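Putative cell invasion protein with MAC/Perforin domain (Bacteroides thetaiotaomicron VPI-5482, PDB 3KK7) is of unproven function, but as a member of the membrane-attack complex/perforin family probably acts at membranes, perhaps in cell invasion. Local coordinates at residues 349-354 / 536-541; 469-474 / 499-504; 477-482 / 490-495. All coordinates share one frame; numbering follows the deposited sequence.

Contact 1 (349-354 / 536-541)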
loop_
_atom_site.group_PDB
_atom_site.type_symbol
_atom_site.label_atom_id
_atom_site.label_comp_id
_atom_site.label_asym_id
_atom_site.label_seq_id
_atom_site.Cartn_x
_atom_site.Cartn_y
_atom_site.Cartn_z
ATOM N N PHE A 349 4.581 -0.781 -8.348
ATOM C CA PHE A 349 4.029 -0.139 -9.547
ATOM C C PHE A 349 4.459 1.298 -9.803
ATOM O O PHE A 349 3.886 1.962 -10.654
ATOM C CB PHE A 349 2.501 -0.260 -9.514
ATOM C CG PHE A 349 2.059 -1.665 -9.669
ATOM C CD1 PHE A 349 2.124 -2.532 -8.610
ATOM C CD2 PHE A 349 1.683 -2.148 -10.903
ATOM C CE1 PHE A 349 1.787 -3.833 -8.770
ATOM C CE2 PHE A 349 1.355 -3.471 -11.067
ATOM C CZ PHE A 349 1.402 -4.313 -10.009
ATOM N N ILE A 350 5.481 1.762 -9.086
ATOM C CA ILE A 350 5.990 3.129 -9.221
ATOM C C ILE A 350 7.498 3.108 -9.296
ATOM O O ILE A 350 8.135 2.184 -8.794
ATOM C CB ILE A 350 5.486 4.054 -8.079
ATOM C CG1 ILE A 350 5.831 3.505 -6.705
ATOM C CG2 ILE A 350 3.981 4.223 -8.140
ATOM C CD1 ILE A 350 5.307 4.365 -5.603
ATOM N N LEU A 351 8.061 4.111 -9.958
ATOM C CA LEU A 351 9.502 4.171 -10.193
ATOM C C LEU A 351 10.275 4.924 -9.118
ATOM O O LEU A 351 11.479 4.691 -8.939
ATOM C CB LEU A 351 9.776 4.873 -11.521
ATOM C CG LEU A 351 9.237 4.238 -12.769
ATOM C CD1 LEU A 351 9.515 5.168 -13.907
ATOM C CD2 LEU A 351 9.922 2.902 -12.958
ATOM N N GLU A 352 9.587 5.829 -8.427
ATOM C CA GLU A 352 10.206 6.785 -7.527
ATOM C C GLU A 352 10.662 6.129 -6.223
ATOM O O GLU A 352 9.843 5.718 -5.389
ATOM C CB GLU A 352 9.210 7.930 -7.209
ATOM C CG GLU A 352 8.741 8.757 -8.429
ATOM C CD GLU A 352 7.608 8.129 -9.266
ATOM O OE1 GLU A 352 7.073 7.040 -8.937
ATOM O OE2 GLU A 352 7.250 8.743 -10.288
ATOM N N GLU A 353 11.974 6.084 -6.032
ATOM C CA GLU A 353 12.597 5.559 -4.798
ATOM C C GLU A 353 11.935 6.033 -3.505
ATOM O O GLU A 353 11.642 5.243 -2.614
ATOM C CB GLU A 353 14.070 5.997 -4.759
ATOM C CG GLU A 353 15.057 4.899 -4.361
ATOM C CD GLU A 353 14.939 3.670 -5.252
ATOM O OE1 GLU A 353 15.117 3.786 -6.503
ATOM O OE2 GLU A 353 14.632 2.596 -4.671
ATOM N N ASN A 354 11.730 7.344 -3.396
ATOM C CA ASN A 354 11.174 7.935 -2.181
ATOM C C ASN A 354 9.714 7.600 -1.959
ATOM O O ASN A 354 9.295 7.454 -0.807
ATOM C CB ASN A 354 11.380 9.456 -2.103
ATOM C CG ASN A 354 10.950 10.183 -3.371
ATOM O OD1 ASN A 354 11.095 9.664 -4.487
ATOM N ND2 ASN A 354 10.471 11.406 -3.206
ATOM N N TYR A 536 19.262 5.092 -13.534
ATOM C CA TYR A 536 19.137 6.251 -12.643
ATOM C C TYR A 536 18.385 5.915 -11.347
ATOM O O TYR A 536 17.674 4.915 -11.268
ATOM C CB TYR A 536 18.472 7.430 -13.370
ATOM C CG TYR A 536 19.315 8.011 -14.485
ATOM C CD1 TYR A 536 19.426 7.361 -15.702
ATOM C CD2 TYR A 536 19.994 9.212 -14.325
ATOM C CE1 TYR A 536 20.202 7.880 -16.736
ATOM C CE2 TYR A 536 20.778 9.758 -15.364
ATOM C CZ TYR A 536 20.886 9.080 -16.572
ATOM O OH TYR A 536 21.656 9.578 -17.609
ATOM N N LYS A 537 18.619 6.730 -10.324
ATOM C CA LYS A 537 17.797 6.766 -9.133
ATOM C C LYS A 537 16.797 7.892 -9.377
ATOM O O LYS A 537 17.172 8.994 -9.742
ATOM C CB LYS A 537 18.635 7.075 -7.895
ATOM C CG LYS A 537 19.616 5.955 -7.448
ATOM C CD LYS A 537 18.889 4.737 -6.847
ATOM C CE LYS A 537 19.881 3.629 -6.489
ATOM N NZ LYS A 537 19.249 2.550 -5.665
ATOM N N ILE A 538 15.523 7.598 -9.213
ATOM C CA ILE A 538 14.475 8.558 -9.479
ATOM C C ILE A 538 13.769 8.970 -8.173
ATOM O O ILE A 538 13.295 8.120 -7.408
ATOM C CB ILE A 538 13.428 7.990 -10.466
ATOM C CG1 ILE A 538 14.088 7.515 -11.771
ATOM C CG2 ILE A 538 12.390 9.052 -10.780
ATOM C CD1 ILE A 538 13.176 6.684 -12.571
ATOM N N TYR A 539 13.709 10.274 -7.937
ATOM C CA TYR A 539 13.042 10.830 -6.781
ATOM C C TYR A 539 11.950 11.773 -7.248
ATOM O O TYR A 539 12.204 12.673 -8.065
ATOM C CB TYR A 539 14.037 11.575 -5.914
ATOM C CG TYR A 539 15.164 10.694 -5.485
ATOM C CD1 TYR A 539 15.054 9.903 -4.364
ATOM C CD2 TYR A 539 16.335 10.627 -6.216
ATOM C CE1 TYR A 539 16.088 9.078 -3.978
ATOM C CE2 TYR A 539 17.359 9.817 -5.834
ATOM C CZ TYR A 539 17.228 9.043 -4.721
ATOM O OH TYR A 539 18.256 8.236 -4.337
ATOM N N GLY A 540 10.734 11.530 -6.751
ATOM C CA GLY A 540 9.576 12.364 -7.024
ATOM C C GLY A 540 9.563 13.560 -6.066
ATOM O O GLY A 540 9.673 13.398 -4.855
ATOM N N LEU A 541 9.452 14.761 -6.630
ATOM C CA LEU A 541 9.307 15.977 -5.870
ATOM C C LEU A 541 7.804 16.181 -5.567
ATOM O O LEU A 541 6.930 15.555 -6.208
ATOM C CB LEU A 541 9.890 17.147 -6.665
ATOM C CG LEU A 541 11.364 17.017 -7.068
ATOM C CD1 LEU A 541 11.850 18.310 -7.681
ATOM C CD2 LEU A 541 12.271 16.629 -5.890
ATOM O OXT LEU A 541 7.429 16.966 -4.671
HETATM O O HOH W 1 14.768 5.159 -8.780
#
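The carboxamide of N354 is the flat group that matters most: it holds G540 O in its own plane, 2.7 Å from ND2, while G540 N donates to OD1 at 3.0 Å, on a lone pair. The ring of Y539 is met obliquely, by that same OD1 and by E353 CB, the latter 3.8 Å from CE1. Asparagine suits this place because its end both gives and accepts, matching the C=O and N-H of one strand residue; with CG tucked between backbone N and carbonyl carbon (chi1 50°), the amide faces the strand. G540 suits it too, since a CB there would crowd E352 CG. Just after the N-cap position of E352, E353 N donates to I538 O at 2.8 Å, nearly along the C=O axis. A water joins E353 OE1 to I538 N, and L351 CB lies against I538 CD1 at 4.0 Å. E352 OE2 bonds Y197 OH, OE1 only weakly L351 N, and N354 ND2 also bonds D406. K537 NZ stays beyond salt-bridge distance of E353. Three direct bonds and one through water thus fix the helix start to the C-terminal strand, and the paired bonds of N354 would set the rotation of its amide.

Contact 2 (469-474 / 499-504)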
loop_
_atom_site.group_PDB
_atom_site.type_symbol
_atom_site.label_atom_id
_atom_site.label_comp_id
_atom_site.label_asym_id
_atom_site.label_seq_id
_atom_site.Cartn_x
_atom_site.Cartn_y
_atom_site.Cartn_z
ATOM N N PHE A 469 17.579 9.833 1.996
ATOM C CA PHE A 469 18.295 9.261 0.847
ATOM C C PHE A 469 19.562 10.070 0.575
ATOM O O PHE A 469 19.587 11.294 0.775
ATOM C CB PHE A 469 17.416 9.259 -0.398
ATOM C CG PHE A 469 16.113 8.561 -0.200
ATOM C CD1 PHE A 469 15.064 9.197 0.445
ATOM C CD2 PHE A 469 15.940 7.262 -0.613
ATOM C CE1 PHE A 469 13.871 8.552 0.661
ATOM C CE2 PHE A 469 14.726 6.613 -0.405
ATOM C CZ PHE A 469 13.702 7.255 0.235
ATOM N N GLN A 470 20.605 9.367 0.129
ATOM C CA GLN A 470 21.873 9.971 -0.307
ATOM C C GLN A 470 21.941 10.082 -1.812
ATOM O O GLN A 470 21.780 9.088 -2.505
ATOM C CB GLN A 470 23.044 9.093 0.081
ATOM C CG GLN A 470 23.371 9.043 1.561
ATOM C CD GLN A 470 24.831 8.648 1.806
ATOM O OE1 GLN A 470 25.653 8.641 0.890
ATOM N NE2 GLN A 470 25.156 8.342 3.043
ATOM N N ILE A 471 22.178 11.295 -2.307
ATOM C CA ILE A 471 22.477 11.516 -3.717
ATOM C C ILE A 471 23.852 12.177 -3.795
ATOM O O ILE A 471 24.021 13.351 -3.430
ATOM C CB ILE A 471 21.456 12.414 -4.436
ATOM C CG1 ILE A 471 20.023 12.188 -3.957
ATOM C CG2 ILE A 471 21.541 12.170 -5.954
ATOM C CD1 ILE A 471 19.066 13.269 -4.478
ATOM N N ASN A 472 24.838 11.409 -4.250
ATOM C CA ASN A 472 26.215 11.910 -4.376
ATOM C C ASN A 472 26.356 12.848 -5.545
ATOM O O ASN A 472 25.639 12.719 -6.537
ATOM C CB ASN A 472 27.200 10.769 -4.614
ATOM C CG ASN A 472 27.277 9.807 -3.463
ATOM O OD1 ASN A 472 27.182 10.200 -2.295
ATOM N ND2 ASN A 472 27.487 8.531 -3.779
ATOM N N ASN A 473 27.307 13.772 -5.433
ATOM C CA ASN A 473 27.679 14.636 -6.546
ATOM C C ASN A 473 26.487 15.350 -7.179
ATOM O O ASN A 473 26.388 15.417 -8.412
ATOM C CB ASN A 473 28.401 13.810 -7.612
ATOM C CG ASN A 473 29.510 12.972 -7.035
ATOM O OD1 ASN A 473 30.186 13.395 -6.101
ATOM N ND2 ASN A 473 29.711 11.779 -7.581
ATOM N N VAL A 474 25.577 15.862 -6.350
ATOM C CA VAL A 474 24.445 16.608 -6.882
ATOM C C VAL A 474 25.002 17.891 -7.431
ATOM O O VAL A 474 25.819 18.535 -6.782
ATOM C CB VAL A 474 23.369 16.907 -5.848
ATOM C CG1 VAL A 474 22.494 18.056 -6.330
ATOM C CG2 VAL A 474 22.533 15.658 -5.585
ATOM N N TYR A 499 21.426 10.605 -11.123
ATOM C CA TYR A 499 20.260 10.854 -10.293
ATOM C C TYR A 499 19.248 11.631 -11.108
ATOM O O TYR A 499 19.593 12.211 -12.140
ATOM C CB TYR A 499 20.637 11.577 -8.985
ATOM C CG TYR A 499 21.089 12.994 -9.157
ATOM C CD1 TYR A 499 20.160 14.023 -9.280
ATOM C CD2 TYR A 499 22.452 13.323 -9.179
ATOM C CE1 TYR A 499 20.564 15.337 -9.449
ATOM C CE2 TYR A 499 22.863 14.655 -9.333
ATOM C CZ TYR A 499 21.904 15.649 -9.474
ATOM O OH TYR A 499 22.255 16.959 -9.620
ATOM N N CYS A 500 18.005 11.630 -10.626
ATOM C CA CYS A 500 16.908 12.209 -11.342
ATOM C C CYS A 500 15.735 12.624 -10.432
ATOM O O CYS A 500 15.269 11.833 -9.599
ATOM C CB CYS A 500 16.430 11.205 -12.387
ATOM S SG CYS A 500 14.814 11.577 -13.116
ATOM N N PHE A 501 15.262 13.865 -10.611
ATOM C CA PHE A 501 14.078 14.363 -9.924
ATOM C C PHE A 501 12.921 14.317 -10.897
ATOM O O PHE A 501 13.027 14.839 -12.015
ATOM C CB PHE A 501 14.240 15.803 -9.412
ATOM C CG PHE A 501 15.447 16.033 -8.531
ATOM C CD1 PHE A 501 15.861 15.095 -7.606
ATOM C CD2 PHE A 501 16.158 17.229 -8.613
ATOM C CE1 PHE A 501 16.983 15.328 -6.781
ATOM C CE2 PHE A 501 17.296 17.473 -7.804
ATOM C CZ PHE A 501 17.696 16.517 -6.887
ATOM N N ALA A 502 11.808 13.705 -10.472
ATOM C CA ALA A 502 10.588 13.620 -11.303
ATOM C C ALA A 502 9.420 14.446 -10.726
ATOM O O ALA A 502 9.379 14.711 -9.536
ATOM C CB ALA A 502 10.168 12.144 -11.478
ATOM N N TYR A 503 8.479 14.844 -11.577
ATOM C CA TYR A 503 7.233 15.496 -11.119
ATOM C C TYR A 503 6.188 15.538 -12.236
ATOM O O TYR A 503 6.544 15.729 -13.402
ATOM C CB TYR A 503 7.462 16.921 -10.534
ATOM C CG TYR A 503 8.031 17.996 -11.471
ATOM C CD1 TYR A 503 9.384 18.316 -11.469
ATOM C CD2 TYR A 503 7.199 18.730 -12.323
ATOM C CE1 TYR A 503 9.900 19.319 -12.331
ATOM C CE2 TYR A 503 7.696 19.716 -13.177
ATOM C CZ TYR A 503 9.038 20.006 -13.176
ATOM O OH TYR A 503 9.519 20.985 -14.021
ATOM N N TYR A 504 4.915 15.349 -11.873
ATOM C CA TYR A 504 3.802 15.525 -12.815
ATOM C C TYR A 504 3.771 16.970 -13.330
ATOM O O TYR A 504 4.137 17.884 -12.606
ATOM C CB TYR A 504 2.466 15.150 -12.172
ATOM C CG TYR A 504 1.306 15.357 -13.116
ATOM C CD1 TYR A 504 0.996 14.415 -14.102
ATOM C CD2 TYR A 504 0.548 16.536 -13.068
ATOM C CE1 TYR A 504 -0.055 14.639 -15.002
ATOM C CE2 TYR A 504 -0.504 16.766 -13.964
ATOM C CZ TYR A 504 -0.794 15.822 -14.917
ATOM O OH TYR A 504 -1.828 16.074 -15.778
#
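Y499 opens the strand and does most of the touching. Its CG takes the crowded position between backbone N and carbonyl carbon (chi1 69°), and I471 crosses it at about a right angle, CG2 pressed to 3.2 Å from Y499 CB. Farther along the Y499 ring V474 CG2 sits over one face in a CH-pi contact, 4.1 Å from the centroid, while N473 O lies at the edge, 3.7 Å from Y499 CE2. A tyrosine serves well here: the ring gives the valine a flat surface, and the hydroxyl bonds D475 N. An alanine here lacks the ring under V474 and the hydroxyl bonded to D475 N, and would probably loosen 471-474 on the strand. Two residues on, F501 presents its edge, with I471 CD1 in the ring plane and 3.7 Å from CE1. I471, branched at CB, serves two rings, CG2 for the tyrosine and CD1 for the phenylalanine. Beyond F501 the strand moves off toward helix 190-198. With strand axes 8.9 Å apart at 121° and no backbone pairing, this is mainly side-chain packing between two sheets, that of 468-472 and 407-411 (D2 region) and the four-stranded one of 499-504 (D3 region).

Contact 3 (477-482 / 490-495)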
loop_
_atom_site.group_PDB
_atom_site.type_symbol
_atom_site.label_atom_id
_atom_site.label_comp_id
_atom_site.label_asym_id
_atom_site.label_seq_id
_atom_site.Cartn_x
_atom_site.Cartn_y
_atom_site.Cartn_z
ATOM N N LYS A 477 23.883 22.182 -12.251
ATOM C CA LYS A 477 24.318 22.637 -13.579
ATOM C C LYS A 477 24.328 21.540 -14.629
ATOM O O LYS A 477 24.314 21.842 -15.826
ATOM C CB LYS A 477 25.728 23.256 -13.559
ATOM C CG LYS A 477 25.973 24.325 -12.510
ATOM C CD LYS A 477 27.225 25.150 -12.844
ATOM C CE LYS A 477 27.938 25.689 -11.602
ATOM N NZ LYS A 477 28.745 24.628 -10.921
ATOM N N GLY A 478 24.362 20.277 -14.204
ATOM C CA GLY A 478 24.607 19.171 -15.136
ATOM C C GLY A 478 23.393 18.402 -15.625
ATOM O O GLY A 478 23.458 17.180 -15.770
HETATM N N MSE A 479 22.299 19.092 -15.940
HETATM C CA MSE A 479 21.046 18.394 -16.139
HETATM C C MSE A 479 20.304 18.603 -17.415
HETATM O O MSE A 479 20.411 19.638 -18.062
HETATM C CB MSE A 479 20.147 18.725 -14.982
HETATM C CG MSE A 479 20.886 18.455 -13.730
HETATM SE SE MSE A 479 19.768 18.058 -12.314
HETATM C CE MSE A 479 18.960 16.356 -12.806
ATOM N N TYR A 480 19.547 17.571 -17.758
ATOM C CA TYR A 480 18.654 17.582 -18.889
ATOM C C TYR A 480 17.285 17.146 -18.386
ATOM O O TYR A 480 17.150 16.661 -17.271
ATOM C CB TYR A 480 19.138 16.614 -19.967
ATOM C CG TYR A 480 20.487 16.949 -20.579
ATOM C CD1 TYR A 480 20.580 17.698 -21.742
ATOM C CD2 TYR A 480 21.665 16.481 -20.004
ATOM C CE1 TYR A 480 21.817 17.982 -22.312
ATOM C CE2 TYR A 480 22.897 16.759 -20.562
ATOM C CZ TYR A 480 22.964 17.509 -21.710
ATOM O OH TYR A 480 24.186 17.780 -22.251
ATOM N N LYS A 481 16.272 17.318 -19.217
ATOM C CA LYS A 481 14.932 16.910 -18.847
ATOM C C LYS A 481 14.173 16.416 -20.078
ATOM O O LYS A 481 14.517 16.756 -21.228
ATOM C CB LYS A 481 14.185 18.083 -18.206
ATOM C CG LYS A 481 13.757 19.125 -19.213
ATOM C CD LYS A 481 13.216 20.394 -18.586
ATOM C CE LYS A 481 12.639 21.304 -19.666
ATOM N NZ LYS A 481 12.228 22.586 -19.093
ATOM N N PHE A 482 13.139 15.622 -19.827
ATOM C CA PHE A 482 12.174 15.283 -20.868
ATOM C C PHE A 482 10.828 14.928 -20.228
ATOM O O PHE A 482 10.774 14.530 -19.053
ATOM C CB PHE A 482 12.683 14.138 -21.753
ATOM C CG PHE A 482 12.650 12.797 -21.083
ATOM C CD1 PHE A 482 13.675 12.409 -20.225
ATOM C CD2 PHE A 482 11.588 11.920 -21.301
ATOM C CE1 PHE A 482 13.646 11.153 -19.598
ATOM C CE2 PHE A 482 11.540 10.665 -20.670
ATOM C CZ PHE A 482 12.566 10.277 -19.816
ATOM N N TRP A 490 7.577 14.915 -15.881
ATOM C CA TRP A 490 8.860 15.468 -16.257
ATOM C C TRP A 490 9.896 14.677 -15.498
ATOM O O TRP A 490 9.707 14.383 -14.321
ATOM C CB TRP A 490 8.969 16.942 -15.882
ATOM C CG TRP A 490 8.367 17.882 -16.884
ATOM C CD1 TRP A 490 7.212 18.584 -16.743
ATOM C CD2 TRP A 490 8.903 18.242 -18.164
ATOM N NE1 TRP A 490 6.985 19.352 -17.856
ATOM C CE2 TRP A 490 8.002 19.164 -18.748
ATOM C CE3 TRP A 490 10.058 17.890 -18.872
ATOM C CZ2 TRP A 490 8.209 19.728 -20.017
ATOM C CZ3 TRP A 490 10.269 18.460 -20.142
ATOM C CH2 TRP A 490 9.346 19.363 -20.695
ATOM N N TYR A 491 10.958 14.290 -16.191
ATOM C CA TYR A 491 12.090 13.620 -15.569
ATOM C C TYR A 491 13.307 14.488 -15.856
ATOM O O TYR A 491 13.696 14.670 -17.025
ATOM C CB TYR A 491 12.278 12.210 -16.121
ATOM C CG TYR A 491 11.162 11.273 -15.803
ATOM C CD1 TYR A 491 11.138 10.593 -14.598
ATOM C CD2 TYR A 491 10.123 11.057 -16.693
ATOM C CE1 TYR A 491 10.102 9.711 -14.273
ATOM C CE2 TYR A 491 9.080 10.172 -16.374
ATOM C CZ TYR A 491 9.088 9.512 -15.156
ATOM O OH TYR A 491 8.093 8.644 -14.802
ATOM N N ILE A 492 13.840 15.075 -14.780
ATOM C CA ILE A 492 15.041 15.900 -14.820
ATOM C C ILE A 492 16.180 15.034 -14.297
ATOM O O ILE A 492 16.134 14.556 -13.167
ATOM C CB ILE A 492 14.875 17.179 -13.994
ATOM C CG1 ILE A 492 13.581 17.872 -14.430
ATOM C CG2 ILE A 492 16.056 18.099 -14.189
ATOM C CD1 ILE A 492 13.432 19.315 -13.956
ATOM N N TYR A 493 17.178 14.804 -15.143
ATOM C CA TYR A 493 18.194 13.802 -14.867
ATOM C C TYR A 493 19.574 14.346 -15.093
ATOM O O TYR A 493 19.783 15.176 -15.971
ATOM C CB TYR A 493 17.983 12.554 -15.738
ATOM C CG TYR A 493 18.196 12.752 -17.225
ATOM C CD1 TYR A 493 17.188 13.284 -18.023
ATOM C CD2 TYR A 493 19.393 12.360 -17.838
ATOM C CE1 TYR A 493 17.360 13.437 -19.388
ATOM C CE2 TYR A 493 19.588 12.519 -19.209
ATOM C CZ TYR A 493 18.570 13.062 -19.978
ATOM O OH TYR A 493 18.756 13.236 -21.331
ATOM N N ASN A 494 20.496 13.867 -14.263
ATOM C CA ASN A 494 21.910 14.220 -14.335
ATOM C C ASN A 494 22.693 13.030 -14.892
ATOM O O ASN A 494 22.945 12.061 -14.165
ATOM C CB ASN A 494 22.419 14.583 -12.945
ATOM C CG ASN A 494 23.842 15.104 -12.959
ATOM O OD1 ASN A 494 24.731 14.526 -13.593
ATOM N ND2 ASN A 494 24.066 16.193 -12.242
ATOM N N PRO A 495 23.093 13.099 -16.175
ATOM C CA PRO A 495 23.718 11.955 -16.803
ATOM C C PRO A 495 25.205 11.771 -16.462
ATOM O O PRO A 495 25.823 10.866 -17.010
ATOM C CB PRO A 495 23.544 12.263 -18.273
ATOM C CG PRO A 495 23.774 13.728 -18.321
ATOM C CD PRO A 495 23.127 14.266 -17.064
#
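Strands 480-482 and 490-494 run antiparallel with axes 4.7 Å apart at 157°, Y480-Y493 and F482-Y491 forming hydrogen-bonded pairs and K481-I492 the non-hydrogen-bonded pair between them. Each hydrogen-bonded pair makes both its bonds, the straightest being Y480 N to Y493 O at 175°. One face of the hairpin is aromatic. Y493, with CG in the crowded position between backbone N and carbonyl carbon (chi1 67°), leans over the neighbouring strand so that CZ comes 3.6 Å from Y480 CB, and its hydroxyl continues to K525 O. F482 takes the same kind of torsion; Y493 CE1 lies at the edge of its ring, 3.9 Å from CD1. The rings of F482 and Y491 are near parallel but slid apart, centroids 5.7 Å from each other, and scarcely overlap. Y480 in turn has P495 CG at its ring edge. K481 and I492 point to the opposite face. The lysine chain, extended beyond CG, passes along W490 with CG 3.7 Å from CZ3, and NZ then stands over the six-membered ring in a cation-pi contact, 4.9 Å from its centroid. Lysine fits because its methylenes pack against the indole while its ammonium also bonds V519 O. The side chain of selenomethionine M479, bent at chi3, reaches over toward I492. N494 OD1 accepts from T496 N in an Asx turn, and also from S497 N. Helix 529-535 covers the F482 and Y491 side through M529 and L532; helix 516-521 meets M479 with W518 and I492 with V519, and strand 499-504 continues the sheet beside 489-494.

All three contacts involve one four-stranded sheet, ordered 480-484, 489-494, 499-504, 537-540. Contact 3 lies within it and combines a regular backbone ladder with aromatic packing. Contacts 1 and 2 join it to other parts: contact 1 brings in the start of helix 353-363 from the MACPF region through polar bonds, whereas contact 2 brings in a strand of another sheet through apolar side chains. Contacts 1 and 3 are largely buried; contact 2 is only partly so. Backbone pairing ties them together, Y539 with C500 and A502 between contacts 1 and 2, and F501 N with I492 O between contacts 2 and 3. F469 also packs on N354, bringing the two outside elements together.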